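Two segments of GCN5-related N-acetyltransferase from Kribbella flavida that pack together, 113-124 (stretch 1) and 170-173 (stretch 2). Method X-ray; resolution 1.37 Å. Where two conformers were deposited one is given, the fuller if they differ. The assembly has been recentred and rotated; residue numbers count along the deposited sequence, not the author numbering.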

# COMPACT_ATOMS: atom_id res chain seq x y z
N MSE A 113 -9.95 16.39 6.69
CA MSE A 113 -9.41 15.62 5.57
C MSE A 113 -10.52 15.27 4.55
O MSE A 113 -10.29 15.40 3.33
CB MSE A 113 -8.72 14.37 6.13
CG MSE A 113 -8.08 13.46 5.09
SE MSE A 113 -9.27 12.19 4.32
CE MSE A 113 -8.43 12.10 2.69
N ILE A 114 -11.69 14.89 5.02
CA ILE A 114 -12.80 14.57 4.12
C ILE A 114 -13.20 15.82 3.36
O ILE A 114 -13.44 15.75 2.14
CB ILE A 114 -14.01 14.05 4.95
CG1 ILE A 114 -13.73 12.66 5.50
CG2 ILE A 114 -15.31 14.06 4.12
CD1 ILE A 114 -14.65 12.18 6.61
N ASP A 115 -13.26 16.95 4.03
CA ASP A 115 -13.62 18.22 3.37
C ASP A 115 -12.59 18.59 2.31
O ASP A 115 -12.93 18.98 1.16
CB ASP A 115 -13.79 19.36 4.37
CG ASP A 115 -14.93 19.16 5.36
OD1 ASP A 115 -15.73 18.23 5.20
OD2 ASP A 115 -14.96 19.93 6.34
N TRP A 116 -11.32 18.41 2.64
CA TRP A 116 -10.24 18.66 1.69
C TRP A 116 -10.37 17.75 0.48
O TRP A 116 -10.25 18.21 -0.65
CB TRP A 116 -8.88 18.44 2.39
CG TRP A 116 -7.69 18.37 1.47
CD1 TRP A 116 -6.98 19.44 0.99
CD2 TRP A 116 -7.11 17.20 0.91
NE1 TRP A 116 -5.97 18.99 0.17
CE2 TRP A 116 -6.04 17.63 0.08
CE3 TRP A 116 -7.37 15.84 1.02
CZ2 TRP A 116 -5.19 16.73 -0.59
CZ3 TRP A 116 -6.56 14.93 0.31
CH2 TRP A 116 -5.48 15.39 -0.47
N ALA A 117 -10.58 16.47 0.70
CA ALA A 117 -10.60 15.52 -0.42
C ALA A 117 -11.74 15.87 -1.34
O ALA A 117 -11.63 15.73 -2.57
CB ALA A 117 -10.72 14.10 0.11
N GLY A 118 -12.87 16.27 -0.77
CA GLY A 118 -14.02 16.67 -1.56
C GLY A 118 -13.70 17.87 -2.43
O GLY A 118 -13.95 17.84 -3.65
N ARG A 119 -13.16 18.93 -1.84
CA ARG A 119 -12.90 20.13 -2.62
C ARG A 119 -11.79 19.93 -3.63
O ARG A 119 -11.79 20.58 -4.68
CB ARG A 119 -12.68 21.39 -1.78
CG ARG A 119 -11.46 21.43 -0.97
CD ARG A 119 -11.24 22.83 -0.32
NE ARG A 119 -10.12 22.70 0.61
CZ ARG A 119 -10.22 22.33 1.88
NH1 ARG A 119 -9.10 22.17 2.58
NH2 ARG A 119 -11.40 22.15 2.47
N GLU A 120 -10.88 18.99 -3.37
CA GLU A 120 -9.79 18.71 -4.31
C GLU A 120 -10.22 17.74 -5.42
O GLU A 120 -9.44 17.42 -6.30
CB GLU A 120 -8.61 18.14 -3.58
CG GLU A 120 -7.87 19.17 -2.76
CD GLU A 120 -7.17 20.22 -3.59
OE1 GLU A 120 -6.74 19.92 -4.72
OE2 GLU A 120 -7.06 21.34 -3.09
N GLY A 121 -11.46 17.28 -5.38
CA GLY A 121 -11.97 16.54 -6.50
C GLY A 121 -11.84 15.03 -6.46
O GLY A 121 -12.21 14.35 -7.41
N PHE A 122 -11.39 14.48 -5.33
CA PHE A 122 -11.29 13.04 -5.24
C PHE A 122 -12.69 12.44 -5.29
O PHE A 122 -13.69 13.07 -4.91
CB PHE A 122 -10.57 12.65 -3.93
CG PHE A 122 -9.08 12.95 -3.91
CD1 PHE A 122 -8.17 12.07 -4.43
CD2 PHE A 122 -8.63 14.13 -3.39
CE1 PHE A 122 -6.81 12.29 -4.35
CE2 PHE A 122 -7.26 14.37 -3.26
CZ PHE A 122 -6.34 13.47 -3.78
N ARG A 123 -12.75 11.18 -5.69
CA ARG A 123 -14.00 10.42 -5.79
C ARG A 123 -14.27 9.50 -4.59
O ARG A 123 -15.39 9.06 -4.39
CB ARG A 123 -14.01 9.57 -7.04
CG ARG A 123 -14.21 10.39 -8.27
CD ARG A 123 -14.02 9.59 -9.55
NE ARG A 123 -14.73 10.16 -10.69
CZ ARG A 123 -14.32 11.22 -11.38
NH1 ARG A 123 -15.01 11.52 -12.43
NH2 ARG A 123 -13.24 11.97 -11.05
N ALA A 124 -13.25 9.24 -3.77
CA ALA A 124 -13.36 8.34 -2.63
C ALA A 124 -12.11 8.49 -1.78
O ALA A 124 -11.16 9.13 -2.17
CB ALA A 124 -13.52 6.91 -3.11
N HIS A 170 -13.26 2.21 3.38
CA HIS A 170 -13.54 3.03 2.22
C HIS A 170 -14.73 3.91 2.45
O HIS A 170 -15.67 3.54 3.16
CB HIS A 170 -13.81 2.11 1.04
CG HIS A 170 -14.26 2.79 -0.21
ND1 HIS A 170 -15.58 2.95 -0.51
CD2 HIS A 170 -13.57 3.33 -1.26
CE1 HIS A 170 -15.70 3.54 -1.68
NE2 HIS A 170 -14.49 3.76 -2.16
N ARG A 171 -14.70 5.11 1.86
CA ARG A 171 -15.82 6.07 1.91
C ARG A 171 -15.91 6.69 0.51
O ARG A 171 -14.89 7.16 0.01
CB ARG A 171 -15.44 7.18 2.90
CG ARG A 171 -16.54 8.16 3.22
CD ARG A 171 -15.97 9.32 3.99
NE ARG A 171 -16.99 10.10 4.68
CZ ARG A 171 -17.80 10.96 4.10
NH1 ARG A 171 -17.84 11.12 2.78
NH2 ARG A 171 -18.60 11.66 4.86
N PRO A 172 -17.11 6.71 -0.13
CA PRO A 172 -17.27 7.51 -1.33
C PRO A 172 -17.31 9.00 -1.01
O PRO A 172 -17.64 9.39 0.11
CB PRO A 172 -18.62 7.06 -1.91
CG PRO A 172 -19.40 6.70 -0.68
CD PRO A 172 -18.38 6.06 0.26
N LEU A 173 -16.97 9.83 -1.99
CA LEU A 173 -17.12 11.27 -1.93
C LEU A 173 -18.03 11.72 -3.06
O LEU A 173 -18.53 12.84 -3.03
CB LEU A 173 -15.77 11.96 -2.09
CG LEU A 173 -14.78 11.74 -0.96
CD1 LEU A 173 -13.42 12.25 -1.42
CD2 LEU A 173 -15.23 12.43 0.32
OXT LEU A 173 -18.23 10.98 -4.02

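The contact is small, burying 394 Å² summed over both sides, and its main bump is the side chain of the C-terminal residue, Leu173. That residue has 123 Å² covered by stretch 1, the largest share of any residue here. Its CA-to-CB bond points toward stretch 1, and the m, t rotamer (chi1 -67°, chi2 168°) places CD1 in a hollow between the helix and the chain that follows it, with CD2 against the helix at Ile114.

The walls of the hollow can be read from the distances. Leu173 CD1 lies 3.6 Å from Ala117 CB, 3.8 Å from Phe122 CB and 3.6 Å from Phe122 O, so one methyl touches both the last turn of the helix and the segment beyond. Gly118 N, at 4.1 Å from Leu173 CD1, and Ala124 N, at 3.8 Å from the same methyl, add backbone to the lining. The other methyl, CD2, meets Ile114 CG2 at 4.1 Å. Glycine at 118 is not demanded by this packing: an ideal CB there would stand 4.7 Å from Leu173 CD2, with room to spare.

The shape of the hollow depends on how the helix ends. Gly121, with phi/psi 93/7, closes a Schellman motif: Phe122 N bonds to Ala117 O at 3.0 Å and Gly121 N to Gly118 O at 3.1 Å. The turn brings Phe122 CB to the leucine methyl that Ala117 CB already touches from the helix. The phenylalanine side chain itself leads away at its end.

Beyond the turn, Ala124 and Pro172 form an antiparallel, non-hydrogen-bonded pair with CA atoms 4.2 Å apart, and their side chains share one face of the sheet. The one hydrogen bond across the contact runs from Leu173 N to Arg123 O, 3.0 Å long with an N-H...O angle of 163°, and anchors the backbone from which the leucine projects. Ala124 N, by contrast, is buried by the contact without a polar partner. The alanine is closely fitted: Ala124 CA approaches Arg171 O to 3.3 Å, and Ala124 CB comes within 3.4 Å of His170 NE2, obliquely to the imidazole ring.

Ile114 makes a second, smaller bump. Its CG2 lies over one face of the Arg171 guanidinium, while its CD1 is 3.7 Å from Arg171 NE. The arginine's extended chain, with chi1 to chi3 all t, reaches the isoleucine although its CA-to-CB bond points sideways. A weak hydrogen bond runs from Arg171 NH1 to Pro172 O (3.2 Å, 132°), and NE and NH2 find partners elsewhere in the structure.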